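Local coordinates for uncharacterized protein (Staphylococcus aureus subsp. aureus Mu50, PDB 4QXZ) that is of unknown function but folds into a beta-barrel core resembling type VI secretion system proteins, joined to a pair of helices, at residues Glu67-Glu70 with Thr71-Tyr75; Lys146-Phe149 with Asn150-Gln154. One frame throughout, in Å; residues are numbered along the deposited sequence.

Interaction 1 (Glu67-Glu70 with Thr71-Tyr75); sequences EHYE and TFKEY
K73 lays its aliphatic chain alongside the ring of Y69, one helical turn earlier, both side chains running the same way. K73 CB sits over one face of the ring, nearer its rim than its centre, and the methylene chain then follows the ring outward until K73 CD comes 3.5 Å from Y69 OH. Both residues carry CG anti to the backbone N (chi1 178° for Y69), which keeps them side by side, while the bend at chi2 of K73 holds the lysine close to the phenol. Its ammonium group continues to a salt bridge with D77. Helix 69-77, which starts here, follows strand 57-65 and packs on the barrel: Y69 rests on M112 and I105, F72 on I114 and F116. H68 is the N-cap, and its O lies in the plane of the F72 ring at the edge, 3.2 Å from F72 CD1. That same oxygen accepts a weak hydrogen bond from F72 N. The next two bonds of the helix are shorter, K73 N to Y69 O at 3.0 Å and E74 N to E70 O at 2.8 Å. H68 CB also touches F72 CE1 at 3.9 Å, and the rings of H68 and F72 each meet Y41 edge-to-face.

Interaction 2 (Lys146-Phe149 with Asn150-Gln154); sequences KKSF and NRMMQ
F149 and M153 run side by side in the same direction, one turn apart, with M153 CG over one face of the ring. This carbon makes the CH-pi contact, 3.8 Å from the centroid of the F149 ring and 18° off its normal. M153 SD follows more obliquely, 4.5 Å from that centroid, as a Met-aromatic contact; the bend of M153 at chi2 (-62°) keeps the sulfur near the ring. N150 approaches F149 quite differently: the two side chains cross at about a right angle, ring and amide planes 63° apart, and N150 OD1 comes to the ring edge, 3.5 Å from F149 CD2. On another side of the helix M152 stretches back along the preceding turn, its terminal methyl CE reaching S148 CB at 3.5 Å. R151 has an extended start and is bent at chi3, bringing its guanidinium obliquely past S148, with R151 NH2 3.6 Å from S148 OG; that nitrogen is hydrogen-bonded to the backbone O of H35. M152 N donates to S148 O at 2.9 Å. F149, M152 and M153 all touch L131 of helix 127-137, so this i to i+4 aromatic-methionine pairing belongs to the packing face of an alpha-helix within the pair formed, in all likelihood, by helices 127-137 and 142-155.

In the fold
Both contacts are local, each within a single helix, and they come in series along the chain: interaction 1 on helix 69-77, interaction 2 on helix 142-155, with strands 82-88, 96-107 and 111-121 and helix 127-137 in between. Their centres are 28 Å apart and their nearest atoms about 15 Å, so they do not touch. Interaction 1 lies on a helix packed against the barrel, on strands 96-107 and 111-121 of the antiparallel sheet. Interaction 2 probably belongs to the two-helix pair, which follows the last barrel strand, 111-121, in the chain, and is packed on helix 127-137. Together they sample the two parts of the YwpF architecture, barrel and helix pair.

Interaction 1 (Glu67-Glu70 with Thr71-Tyr75)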
loop_
_atom_site.group_PDB
_atom_site.type_symbol
_atom_site.label_atom_id
_atom_site.label_comp_id
_atom_site.label_asym_id
_atom_site.label_seq_id
_atom_site.Cartn_x
_atom_site.Cartn_y
_atom_site.Cartn_z
ATOM N N GLU A 67 -16.047 18.241 -2.821
ATOM C CA GLU A 67 -17.492 18.205 -2.708
ATOM C C GLU A 67 -17.961 17.818 -1.297
ATOM O O GLU A 67 -18.954 18.341 -0.804
ATOM C CB GLU A 67 -18.036 17.224 -3.748
ATOM C CG GLU A 67 -19.549 17.092 -3.788
ATOM C CD GLU A 67 -20.035 16.480 -5.083
ATOM O OE1 GLU A 67 -20.987 15.676 -5.022
ATOM O OE2 GLU A 67 -19.468 16.805 -6.155
ATOM N N HIS A 68 -17.207 16.933 -0.647
ATOM C CA HIS A 68 -17.605 16.339 0.628
ATOM C C HIS A 68 -16.889 16.997 1.832
ATOM O O HIS A 68 -16.810 16.434 2.932
ATOM C CB HIS A 68 -17.361 14.810 0.563
ATOM C CG HIS A 68 -17.799 14.175 -0.729
ATOM N ND1 HIS A 68 -16.921 13.897 -1.756
ATOM C CD2 HIS A 68 -19.019 13.776 -1.166
ATOM C CE1 HIS A 68 -17.576 13.341 -2.763
ATOM N NE2 HIS A 68 -18.852 13.257 -2.432
ATOM N N TYR A 69 -16.377 18.206 1.627
ATOM C CA TYR A 69 -15.640 18.877 2.675
ATOM C C TYR A 69 -16.486 19.130 3.922
ATOM O O TYR A 69 -15.986 18.974 5.029
ATOM C CB TYR A 69 -15.048 20.187 2.170
ATOM C CG TYR A 69 -14.323 20.912 3.264
ATOM C CD1 TYR A 69 -13.027 20.553 3.608
ATOM C CD2 TYR A 69 -14.946 21.919 4.001
ATOM C CE1 TYR A 69 -12.350 21.200 4.630
ATOM C CE2 TYR A 69 -14.281 22.570 5.030
ATOM C CZ TYR A 69 -12.979 22.206 5.340
ATOM O OH TYR A 69 -12.292 22.824 6.360
ATOM N N GLU A 70 -17.757 19.496 3.763
ATOM C CA GLU A 70 -18.589 19.851 4.934
ATOM C C GLU A 70 -18.938 18.621 5.759
ATOM O O GLU A 70 -18.854 18.641 6.992
ATOM C CB GLU A 70 -19.896 20.569 4.550
ATOM C CG GLU A 70 -19.792 21.594 3.429
ATOM C CD GLU A 70 -18.731 22.651 3.664
ATOM O OE1 GLU A 70 -18.590 23.097 4.826
ATOM O OE2 GLU A 70 -18.052 23.035 2.676
ATOM N N THR A 71 -19.343 17.553 5.075
ATOM C CA THR A 71 -19.685 16.307 5.757
ATOM C C THR A 71 -18.527 15.933 6.696
ATOM O O THR A 71 -18.724 15.778 7.904
ATOM C CB THR A 71 -20.028 15.163 4.751
ATOM O OG1 THR A 71 -21.160 15.539 3.960
ATOM C CG2 THR A 71 -20.390 13.872 5.465
ATOM N N PHE A 72 -17.315 15.863 6.151
ATOM C CA PHE A 72 -16.170 15.380 6.921
ATOM C C PHE A 72 -15.662 16.366 7.959
ATOM O O PHE A 72 -15.110 15.955 8.993
ATOM C CB PHE A 72 -15.046 14.918 5.990
ATOM C CG PHE A 72 -15.350 13.613 5.312
ATOM C CD1 PHE A 72 -15.952 13.581 4.079
ATOM C CD2 PHE A 72 -15.087 12.418 5.952
ATOM C CE1 PHE A 72 -16.257 12.387 3.464
ATOM C CE2 PHE A 72 -15.390 11.217 5.352
ATOM C CZ PHE A 72 -15.980 11.200 4.101
ATOM N N LYS A 73 -15.855 17.657 7.687
ATOM C CA LYS A 73 -15.539 18.702 8.650
ATOM C C LYS A 73 -16.463 18.548 9.846
ATOM O O LYS A 73 -16.009 18.604 10.984
ATOM C CB LYS A 73 -15.678 20.099 8.024
ATOM C CG LYS A 73 -15.139 21.245 8.874
ATOM C CD LYS A 73 -13.635 21.129 9.086
ATOM C CE LYS A 73 -13.051 22.312 9.843
ATOM N NZ LYS A 73 -13.566 22.365 11.237
ATOM N N GLU A 74 -17.749 18.319 9.592
ATOM C CA GLU A 74 -18.694 18.081 10.688
ATOM C C GLU A 74 -18.418 16.772 11.442
ATOM O O GLU A 74 -18.684 16.708 12.641
ATOM C CB GLU A 74 -20.149 18.099 10.206
ATOM C CG GLU A 74 -21.152 17.957 11.354
ATOM C CD GLU A 74 -22.609 18.022 10.920
ATOM O OE1 GLU A 74 -22.910 17.649 9.758
ATOM O OE2 GLU A 74 -23.455 18.436 11.754
ATOM N N TYR A 75 -17.925 15.734 10.755
ATOM C CA TYR A 75 -17.538 14.488 11.436
ATOM C C TYR A 75 -16.380 14.723 12.387
ATOM O O TYR A 75 -16.343 14.175 13.492
ATOM C CB TYR A 75 -17.142 13.379 10.438
ATOM C CG TYR A 75 -18.291 12.768 9.654
ATOM C CD1 TYR A 75 -19.570 12.678 10.205
ATOM C CD2 TYR A 75 -18.095 12.267 8.373
ATOM C CE1 TYR A 75 -20.616 12.116 9.512
ATOM C CE2 TYR A 75 -19.137 11.685 7.675
ATOM C CZ TYR A 75 -20.397 11.623 8.258
ATOM O OH TYR A 75 -21.471 11.084 7.602
#

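Interaction 2 (Lys146-Phe149 with Asn150-Gln154)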
loop_
_atom_site.group_PDB
_atom_site.type_symbol
_atom_site.label_atom_id
_atom_site.label_comp_id
_atom_site.label_asym_id
_atom_site.label_seq_id
_atom_site.Cartn_x
_atom_site.Cartn_y
_atom_site.Cartn_z
ATOM N N LYS A 146 -38.026 -7.959 5.010
ATOM C CA LYS A 146 -37.162 -8.539 3.976
ATOM C C LYS A 146 -36.245 -7.491 3.337
ATOM O O LYS A 146 -35.088 -7.782 3.002
ATOM C CB LYS A 146 -37.982 -9.191 2.863
ATOM C CG LYS A 146 -38.678 -10.482 3.247
ATOM C CD LYS A 146 -40.101 -10.563 2.695
ATOM C CE LYS A 146 -40.191 -11.311 1.385
ATOM N NZ LYS A 146 -41.597 -11.644 1.012
ATOM N N LYS A 147 -36.776 -6.289 3.154
ATOM C CA LYS A 147 -36.051 -5.217 2.481
ATOM C C LYS A 147 -34.860 -4.799 3.323
ATOM O O LYS A 147 -33.729 -4.776 2.835
ATOM C CB LYS A 147 -36.945 -3.999 2.255
ATOM C CG LYS A 147 -36.227 -2.872 1.527
ATOM C CD LYS A 147 -37.024 -1.578 1.461
ATOM C CE LYS A 147 -36.436 -0.684 0.376
ATOM N NZ LYS A 147 -36.584 0.777 0.620
ATOM N N SER A 148 -35.131 -4.459 4.580
ATOM C CA SER A 148 -34.101 -4.044 5.500
ATOM C C SER A 148 -33.109 -5.181 5.795
ATOM O O SER A 148 -31.914 -4.972 5.827
ATOM C CB SER A 148 -34.727 -3.541 6.799
ATOM O OG SER A 148 -35.216 -2.229 6.643
ATOM N N PHE A 149 -33.610 -6.378 6.017
ATOM C CA PHE A 149 -32.734 -7.487 6.362
ATOM C C PHE A 149 -31.710 -7.752 5.272
ATOM O O PHE A 149 -30.547 -7.991 5.555
ATOM C CB PHE A 149 -33.543 -8.752 6.591
ATOM C CG PHE A 149 -32.717 -9.946 7.002
ATOM C CD1 PHE A 149 -32.272 -10.078 8.304
ATOM C CD2 PHE A 149 -32.426 -10.962 6.092
ATOM C CE1 PHE A 149 -31.529 -11.183 8.692
ATOM C CE2 PHE A 149 -31.697 -12.068 6.473
ATOM C CZ PHE A 149 -31.240 -12.172 7.769
ATOM N N ASN A 150 -32.145 -7.741 4.050
ATOM C CA ASN A 150 -31.263 -7.981 2.958
ATOM C C ASN A 150 -30.214 -6.926 2.757
ATOM O O ASN A 150 -29.095 -7.246 2.466
ATOM C CB ASN A 150 -32.060 -8.179 1.703
ATOM C CG ASN A 150 -32.943 -9.389 1.758
ATOM O OD1 ASN A 150 -32.935 -10.138 2.698
ATOM N ND2 ASN A 150 -33.716 -9.571 0.742
ATOM N N ARG A 151 -30.586 -5.670 2.883
ATOM C CA ARG A 151 -29.645 -4.594 2.784
ATOM C C ARG A 151 -28.658 -4.596 3.908
ATOM O O ARG A 151 -27.493 -4.473 3.708
ATOM C CB ARG A 151 -30.383 -3.272 2.727
ATOM C CG ARG A 151 -29.507 -2.072 2.517
ATOM C CD ARG A 151 -30.242 -0.756 2.565
ATOM N NE ARG A 151 -30.826 -0.486 3.873
ATOM C CZ ARG A 151 -32.095 -0.618 4.240
ATOM N NH1 ARG A 151 -33.028 -1.061 3.433
ATOM N NH2 ARG A 151 -32.430 -0.304 5.474
ATOM N N MET A 152 -29.155 -4.777 5.103
ATOM C CA MET A 152 -28.321 -4.845 6.242
ATOM C C MET A 152 -27.443 -6.078 6.219
ATOM O O MET A 152 -26.362 -6.039 6.727
ATOM C CB MET A 152 -29.118 -4.711 7.508
ATOM C CG MET A 152 -29.856 -3.394 7.589
ATOM S SD MET A 152 -30.843 -3.097 9.011
ATOM C CE MET A 152 -31.903 -2.084 8.235
ATOM N N MET A 153 -27.901 -7.190 5.675
ATOM C CA MET A 153 -27.001 -8.315 5.632
ATOM C C MET A 153 -25.759 -8.072 4.805
ATOM O O MET A 153 -24.746 -8.632 5.083
ATOM C CB MET A 153 -27.670 -9.621 5.245
ATOM C CG MET A 153 -28.338 -10.373 6.399
ATOM S SD MET A 153 -27.470 -10.968 7.782
ATOM C CE MET A 153 -26.746 -12.321 7.053
ATOM N N GLN A 154 -25.857 -7.348 3.718
ATOM C CA GLN A 154 -24.672 -6.949 3.013
ATOM C C GLN A 154 -23.771 -5.879 3.615
ATOM O O GLN A 154 -22.586 -6.035 3.649
ATOM C CB GLN A 154 -25.064 -6.534 1.630
ATOM C CG GLN A 154 -25.533 -7.668 0.781
ATOM C CD GLN A 154 -24.537 -8.784 0.726
ATOM O OE1 GLN A 154 -23.382 -8.592 0.441
ATOM N NE2 GLN A 154 -24.988 -9.947 1.003
#